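Cellulosome anchoring protein cohesin region (Clostridium thermocellum, PDB 4DH2) is a type I cohesin module of a cellulosome-anchoring protein that binds a dockerin partner, probably tethering dockerin-bearing components of the cellulosome. Local coordinates at residues Ala59-Lys64 with Thr114-Pro119. Sequence-based numbering, arbitrary orientation.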
loop_
_atom_site.group_PDB
_atom_site.type_symbol
_atom_site.label_atom_id
_atom_site.label_comp_id
_atom_site.label_asym_id
_atom_site.label_seq_id
_atom_site.Cartn_x
_atom_site.Cartn_y
_atom_site.Cartn_z
ATOM N N ALA A 59 -2.354 -8.727 -20.043
ATOM C CA ALA A 59 -1.481 -9.878 -19.899
ATOM C C ALA A 59 -1.641 -10.577 -18.565
ATOM O O ALA A 59 -1.371 -11.768 -18.458
ATOM C CB ALA A 59 -0.047 -9.459 -20.080
ATOM N N ILE A 60 -2.058 -9.840 -17.540
ATOM C CA ILE A 60 -2.053 -10.368 -16.199
ATOM C C ILE A 60 -3.390 -10.210 -15.515
ATOM O O ILE A 60 -4.029 -9.160 -15.591
ATOM C CB ILE A 60 -1.014 -9.625 -15.355
ATOM C CG1 ILE A 60 0.393 -10.001 -15.810
ATOM C CG2 ILE A 60 -1.189 -9.960 -13.879
ATOM C CD1 ILE A 60 1.482 -9.474 -14.868
ATOM N N GLU A 61 -3.797 -11.280 -14.849
ATOM C CA GLU A 61 -4.944 -11.287 -13.959
ATOM C C GLU A 61 -4.493 -11.576 -12.525
ATOM O O GLU A 61 -3.859 -12.600 -12.245
ATOM C CB GLU A 61 -5.939 -12.362 -14.427
ATOM C CG GLU A 61 -7.193 -12.423 -13.597
ATOM C CD GLU A 61 -8.170 -13.488 -14.065
ATOM O OE1 GLU A 61 -7.845 -14.237 -15.017
ATOM O OE2 GLU A 61 -9.268 -13.559 -13.475
ATOM N N VAL A 62 -4.816 -10.680 -11.597
ATOM C CA VAL A 62 -4.428 -10.918 -10.222
ATOM C C VAL A 62 -5.531 -11.689 -9.545
ATOM O O VAL A 62 -6.687 -11.256 -9.501
ATOM C CB VAL A 62 -4.129 -9.600 -9.462
ATOM C CG1 VAL A 62 -3.682 -9.916 -8.019
ATOM C CG2 VAL A 62 -3.068 -8.816 -10.204
ATOM N N LEU A 63 -5.173 -12.854 -9.022
ATOM C CA LEU A 63 -6.150 -13.736 -8.408
ATOM C C LEU A 63 -6.125 -13.699 -6.879
ATOM O O LEU A 63 -7.108 -14.055 -6.222
ATOM C CB LEU A 63 -5.889 -15.170 -8.847
ATOM C CG LEU A 63 -5.925 -15.379 -10.361
ATOM C CD1 LEU A 63 -5.766 -16.866 -10.720
ATOM C CD2 LEU A 63 -7.203 -14.819 -10.981
ATOM N N LYS A 64 -4.984 -13.319 -6.321
ATOM C CA LYS A 64 -4.803 -13.314 -4.859
ATOM C C LYS A 64 -3.655 -12.402 -4.480
ATOM O O LYS A 64 -2.658 -12.281 -5.214
ATOM C CB LYS A 64 -4.468 -14.730 -4.384
ATOM C CG LYS A 64 -4.595 -14.993 -2.910
ATOM C CD LYS A 64 -4.279 -16.447 -2.587
ATOM C CE LYS A 64 -4.420 -16.720 -1.102
ATOM N NZ LYS A 64 -4.193 -18.154 -0.766
ATOM N N THR A 114 -0.526 -13.624 -6.536
ATOM C CA THR A 114 -0.751 -14.815 -7.346
ATOM C C THR A 114 -1.448 -14.324 -8.586
ATOM O O THR A 114 -2.550 -13.763 -8.503
ATOM C CB THR A 114 -1.646 -15.846 -6.612
ATOM O OG1 THR A 114 -1.037 -16.210 -5.369
ATOM C CG2 THR A 114 -1.849 -17.105 -7.472
ATOM N N VAL A 115 -0.827 -14.519 -9.750
ATOM C CA VAL A 115 -1.394 -14.017 -10.965
ATOM C C VAL A 115 -1.490 -15.083 -12.036
ATOM O O VAL A 115 -0.716 -16.044 -12.052
ATOM C CB VAL A 115 -0.572 -12.859 -11.529
ATOM C CG1 VAL A 115 -0.306 -11.835 -10.424
ATOM C CG2 VAL A 115 0.744 -13.361 -12.172
ATOM N N ARG A 116 -2.430 -14.884 -12.948
ATOM C CA ARG A 116 -2.530 -15.758 -14.114
ATOM C C ARG A 116 -2.047 -14.998 -15.299
ATOM O O ARG A 116 -2.470 -13.876 -15.519
ATOM C CB ARG A 116 -3.972 -16.174 -14.374
ATOM C CG ARG A 116 -4.127 -16.955 -15.686
ATOM C CD ARG A 116 -5.575 -17.142 -16.075
ATOM N NE ARG A 116 -6.195 -18.236 -15.335
ATOM C CZ ARG A 116 -7.364 -18.162 -14.710
ATOM N NH1 ARG A 116 -8.074 -17.043 -14.724
ATOM N NH2 ARG A 116 -7.826 -19.219 -14.066
ATOM N N ILE A 117 -1.153 -15.600 -16.065
ATOM C CA ILE A 117 -0.712 -15.000 -17.307
ATOM C C ILE A 117 -1.668 -15.398 -18.423
ATOM O O ILE A 117 -1.887 -16.591 -18.673
ATOM C CB ILE A 117 0.718 -15.437 -17.645
ATOM C CG1 ILE A 117 1.639 -15.143 -16.461
ATOM C CG2 ILE A 117 1.183 -14.760 -18.951
ATOM C CD1 ILE A 117 3.042 -15.632 -16.647
ATOM N N LYS A 118 -2.253 -14.419 -19.102
ATOM C CA LYS A 118 -3.333 -14.745 -20.032
ATOM C C LYS A 118 -2.830 -15.599 -21.187
ATOM O O LYS A 118 -1.815 -15.298 -21.789
ATOM C CB LYS A 118 -4.062 -13.486 -20.503
ATOM C CG LYS A 118 -4.742 -12.766 -19.340
ATOM C CD LYS A 118 -5.810 -11.788 -19.782
ATOM C CE LYS A 118 -6.420 -11.105 -18.572
ATOM N NZ LYS A 118 -7.439 -10.090 -18.943
ATOM N N PRO A 119 -3.531 -16.702 -21.473
ATOM C CA PRO A 119 -3.005 -17.652 -22.455
ATOM C C PRO A 119 -3.004 -17.091 -23.869
ATOM O O PRO A 119 -2.315 -17.643 -24.713
ATOM C CB PRO A 119 -3.969 -18.848 -22.351
ATOM C CG PRO A 119 -5.241 -18.287 -21.784
ATOM C CD PRO A 119 -4.807 -17.144 -20.881
#
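Glu61 and Arg116 face each other as a hydrogen-bonded antiparallel pair: Glu61 N donates to Arg116 O, and Arg116 N returns a bond of 2.8 Å to Glu61 O. Their side chains rise side by side from the same face of the sheet. Along Arg116, CB meets Leu63 CD1 at 4.1 Å, CG stands anti to the backbone N (chi1 173°), and CD passes 3.8 Å from Glu61 OE1. The chain bends at chi3 (-80°), which sets NE; from the guanidinium, NH1 meets Glu61 OE1 at 2.8 Å in a salt bridge. OE1 sits near the guanidinium plane of Arg116, at its edge, yet NH1 approaches it from above the carboxylate, the two planes being turned 58° apart; Leu63 CD1 lies over one guanidinium face. Beyond Val62 the register slips by one in a classic beta bulge, where Thr114 O accepts from both Leu63 N (2.8 Å) and the more distant Lys64 N (3.3 Å), while Thr114 N closes the pair on Lys64 O. At the other end, Lys118 N bonds to Ala59 O. The opposite face is apolar: Ile60 CG2 packs on Val115 CB at 3.8 Å, and Val62 CG2 touches Val115 CG1. Ile60 and Ile117 both continue onto Val158 of strand 149-161. Strand 60-67 is outermost within this chain, and strand 108-117 joins it to strand 31-39 through backbone bonds such as that of Val115 with Val32. The contact is thus two-sided: aliphatic branches line the buried interior of the cohesin beta-sandwich, while on the outer face a charge pair, probably moderated by solvent, supplements the backbone bonds that hold the edge strand.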